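Local coordinates for protein major pollen allergen Jun a 1 (Juniperus ashei, PDB 1PXZ) that cleaves pectate by eliminative lysis, though with low activity, as a calcium-dependent polysaccharide lyase and major cedar pollen allergen, at residues N52-P55 / G56-R59; D149-A152 / I153-R156. All coordinates share one frame; numbering follows the deposited sequence.

Contact 1: residues N52-P55 / G56-R59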
loop_
_atom_site.group_PDB
_atom_site.type_symbol
_atom_site.label_atom_id
_atom_site.label_comp_id
_atom_site.label_asym_id
_atom_site.label_seq_id
_atom_site.Cartn_x
_atom_site.Cartn_y
_atom_site.Cartn_z
ATOM N N ASN A 52 5.006 13.308 23.744
ATOM C CA ASN A 52 5.394 12.567 24.945
ATOM C C ASN A 52 4.399 11.430 25.127
ATOM O O ASN A 52 3.615 11.431 26.080
ATOM C CB ASN A 52 5.402 13.531 26.146
ATOM C CG ASN A 52 6.180 13.016 27.326
ATOM O OD1 ASN A 52 6.494 11.816 27.357
ATOM N ND2 ASN A 52 6.535 13.826 28.319
ATOM N N PRO A 53 4.388 10.473 24.199
ATOM C CA PRO A 53 3.415 9.375 24.252
ATOM C C PRO A 53 3.580 8.490 25.474
ATOM O O PRO A 53 4.682 8.222 25.943
ATOM C CB PRO A 53 3.709 8.579 22.975
ATOM C CG PRO A 53 5.106 8.956 22.597
ATOM C CD PRO A 53 5.287 10.389 23.033
ATOM N N THR A 54 2.482 7.993 26.014
ATOM C CA THR A 54 2.556 7.192 27.229
ATOM C C THR A 54 2.347 5.704 26.965
ATOM O O THR A 54 1.614 5.325 26.039
ATOM C CB THR A 54 1.511 7.695 28.249
ATOM O OG1 THR A 54 1.454 6.797 29.366
ATOM C CG2 THR A 54 0.123 7.696 27.650
ATOM N N PRO A 55 2.960 4.869 27.793
ATOM C CA PRO A 55 2.843 3.412 27.662
ATOM C C PRO A 55 1.399 2.970 27.516
ATOM O O PRO A 55 0.521 3.467 28.236
ATOM C CB PRO A 55 3.435 2.903 28.992
ATOM C CG PRO A 55 4.494 3.936 29.273
ATOM C CD PRO A 55 3.826 5.248 28.942
ATOM N N GLY A 56 1.136 2.073 26.563
ATOM C CA GLY A 56 -0.240 1.646 26.369
ATOM C C GLY A 56 -0.867 2.293 25.148
ATOM O O GLY A 56 -1.889 1.795 24.671
ATOM N N THR A 57 -0.304 3.386 24.651
ATOM C CA THR A 57 -0.920 4.037 23.492
ATOM C C THR A 57 -0.277 3.546 22.204
ATOM O O THR A 57 0.801 2.940 22.238
ATOM C CB THR A 57 -0.790 5.577 23.511
ATOM O OG1 THR A 57 0.596 5.920 23.619
ATOM C CG2 THR A 57 -1.548 6.132 24.712
ATOM N N LEU A 58 -0.934 3.836 21.081
ATOM C CA LEU A 58 -0.380 3.387 19.796
ATOM C C LEU A 58 0.923 4.096 19.494
ATOM O O LEU A 58 1.925 3.517 19.044
ATOM C CB LEU A 58 -1.443 3.634 18.717
ATOM C CG LEU A 58 -0.974 3.369 17.282
ATOM C CD1 LEU A 58 -0.488 1.938 17.151
ATOM C CD2 LEU A 58 -2.103 3.668 16.293
ATOM N N ARG A 59 0.976 5.421 19.735
ATOM C CA ARG A 59 2.191 6.150 19.372
ATOM C C ARG A 59 3.376 5.709 20.213
ATOM O O ARG A 59 4.493 5.635 19.710
ATOM C CB ARG A 59 2.014 7.663 19.489
ATOM C CG ARG A 59 3.233 8.461 19.000
ATOM C CD ARG A 59 2.952 9.949 19.232
ATOM N NE ARG A 59 1.761 10.409 18.516
ATOM C CZ ARG A 59 1.785 10.872 17.275
ATOM N NH1 ARG A 59 2.919 10.947 16.584
ATOM N NH2 ARG A 59 0.656 11.271 16.717
HETATM O O HOH W 1 0.345 8.852 23.403
#
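The carbonyl oxygen of Thr-54 is gripped twice by Thr-57. The shorter bond, 2.7 Å, runs from Thr-57 OG1 to Thr-54 O, with the hydroxyl tilted 15° from the carbonyl plane; the longer, 3.1 Å from Thr-57 N to Thr-54 O, lies in that plane, with an N-H...O angle of 152°. The hydroxyl gets there because the Thr-57 side chain sets OG1 between its own backbone N and carbonyl carbon (chi1 56°), which leaves CG2 to meet Thr-54 CG2 at 3.7 Å. Water 1 donates to Thr-57 OG1 at 3.0 Å and receives a long, weak bond from Thr-54 N. One residue before the turn, the Pro-53 ring packs on the aliphatic part of Arg-59, CB to CB at 4.0 Å, the two side chains crossing at about a right angle. Beyond this packed portion the guanidinium group is held elsewhere, by a salt bridge to Asp-48 and by the carbonyls of Met-82 and Pro-83. At the positive phi of Gly-56 a CB would jam against Pro-55 O, so this third position of the type II beta turn Thr-54 to Thr-57 calls for glycine. That turn runs directly into helix 58-63, with Thr-57 as its N-cap and OG1 weakly bonded to Tyr-60 N.

Contact 2: residues D149-A152 / I153-R156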
loop_
_atom_site.group_PDB
_atom_site.type_symbol
_atom_site.label_atom_id
_atom_site.label_comp_id
_atom_site.label_asym_id
_atom_site.label_seq_id
_atom_site.Cartn_x
_atom_site.Cartn_y
_atom_site.Cartn_z
ATOM N N ASP A 149 -0.255 16.326 3.877
ATOM C CA ASP A 149 -1.471 15.879 3.203
ATOM C C ASP A 149 -2.197 14.817 4.027
ATOM O O ASP A 149 -1.576 14.067 4.771
ATOM C CB ASP A 149 -1.142 15.303 1.826
ATOM C CG ASP A 149 -0.978 16.352 0.745
ATOM O OD1 ASP A 149 -0.925 17.559 1.066
ATOM O OD2 ASP A 149 -0.908 15.957 -0.443
ATOM N N GLY A 150 -3.505 14.743 3.871
ATOM C CA GLY A 150 -4.358 13.741 4.471
ATOM C C GLY A 150 -4.317 12.407 3.742
ATOM O O GLY A 150 -5.333 11.934 3.230
ATOM N N ASP A 151 -3.133 11.810 3.702
ATOM C CA ASP A 151 -2.932 10.496 3.115
ATOM C C ASP A 151 -3.099 9.425 4.177
ATOM O O ASP A 151 -2.699 9.642 5.326
ATOM C CB ASP A 151 -1.534 10.347 2.509
ATOM C CG ASP A 151 -1.236 11.329 1.393
ATOM O OD1 ASP A 151 -2.168 11.705 0.662
ATOM O OD2 ASP A 151 -0.066 11.742 1.251
ATOM N N ALA A 152 -3.642 8.273 3.816
ATOM C CA ALA A 152 -3.768 7.228 4.832
ATOM C C ALA A 152 -2.409 6.665 5.241
ATOM O O ALA A 152 -2.124 6.430 6.404
ATOM C CB ALA A 152 -4.655 6.097 4.330
ATOM N N ILE A 153 -1.563 6.412 4.248
ATOM C CA ILE A 153 -0.249 5.834 4.521
ATOM C C ILE A 153 0.783 6.564 3.691
ATOM O O ILE A 153 0.603 6.628 2.461
ATOM C CB ILE A 153 -0.253 4.334 4.171
ATOM C CG1 ILE A 153 -1.202 3.487 5.021
ATOM C CG2 ILE A 153 1.170 3.788 4.232
ATOM C CD1 ILE A 153 -1.356 2.049 4.573
ATOM N N THR A 154 1.808 7.109 4.331
ATOM C CA THR A 154 2.808 7.850 3.543
ATOM C C THR A 154 4.190 7.260 3.766
ATOM O O THR A 154 4.526 7.071 4.938
ATOM C CB THR A 154 2.833 9.339 3.930
ATOM O OG1 THR A 154 1.571 9.928 3.609
ATOM C CG2 THR A 154 3.890 10.082 3.126
ATOM N N MET A 155 4.943 6.981 2.707
ATOM C CA MET A 155 6.292 6.431 2.869
ATOM C C MET A 155 7.298 7.326 2.147
ATOM O O MET A 155 7.121 7.589 0.952
ATOM C CB MET A 155 6.396 4.996 2.347
ATOM C CG MET A 155 5.646 3.979 3.213
ATOM S SD MET A 155 5.491 2.385 2.342
ATOM C CE MET A 155 4.034 2.826 1.378
ATOM N N ARG A 156 8.310 7.791 2.880
ATOM C CA ARG A 156 9.364 8.629 2.317
ATOM C C ARG A 156 10.705 7.972 2.623
ATOM O O ARG A 156 11.030 7.785 3.801
ATOM C CB ARG A 156 9.312 10.034 2.896
ATOM C CG ARG A 156 10.304 11.019 2.324
ATOM C CD ARG A 156 10.148 12.380 2.979
ATOM N NE ARG A 156 11.308 12.948 3.619
ATOM C CZ ARG A 156 12.487 12.506 3.993
ATOM N NH1 ARG A 156 12.887 11.253 3.819
ATOM N NH2 ARG A 156 13.340 13.346 4.584
HETATM O O HOH W 2 0.138 9.378 5.594
HETATM O O HOH W 3 1.289 12.686 3.292
#
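Between Asp-151 and Thr-154 the backbone passes from loop to strand: Ala-152 has a phi/psi of -69°/-44°, whereas Ile-153 and Thr-154 have extended values. Just upstream, Gly-150 centres an inverse gamma turn, marked by a weak bond from Asp-151 N to Asp-149 O. Across the bend, the side chains of Asp-151 and Thr-154 meet at a slant, with Asp-151 CB 3.3 Å from Thr-154 OG1. The threonine hydroxyl sits beside the backbone N (chi1 -64°), anti to the carbonyl carbon, bringing it between two waters. Water 3 donates to both Asp-151 OD2, at 2.6 Å, and Thr-154 OG1, at 2.8 Å; water 2 accepts from Thr-154 OG1 at 2.5 Å and donates to Asp-151 O at 2.9 Å. The other carboxylate oxygen, OD1, takes a hydrogen bond from the backbone N of Gly-174. Ile-153 instead packs on Met-110 and Ile-163. Asp-149, Asp-173 and Asp-177 probably bind calcium, as in related pectate lyases, and the side chain of Asp-151 comes within about 3 Å of that of Asp-173. Such a cluster of acidic groups would probably favour a bound cation, and the water bridges connect its neighbour Asp-151 to the start of strand 153-156.

Overall arrangement
Following the chain from the N terminus, contact 1 comes first: after strand 39-43, residues 52-59 turn back on themselves and close a local loop at the start of helix 58-63. The chain then winds through parallel strands and the antiparallel pair 132-137 and 141-145 before contact 2, where residues 149-156 bend into strand 153-156, between neighbours 108-111 and 174-179. The contacts are in series, neither nested nor crossed. The centres of contacts 1 and 2 lie about 21 Å apart. Contact 1, its centre about 25 Å from the centre of the chain, joins helix 58-63 to its preceding loop; contact 2, its centre about 10 Å from the same point, leads from the loop carrying one probable calcium ligand, Asp-149, into the parallel beta-helix.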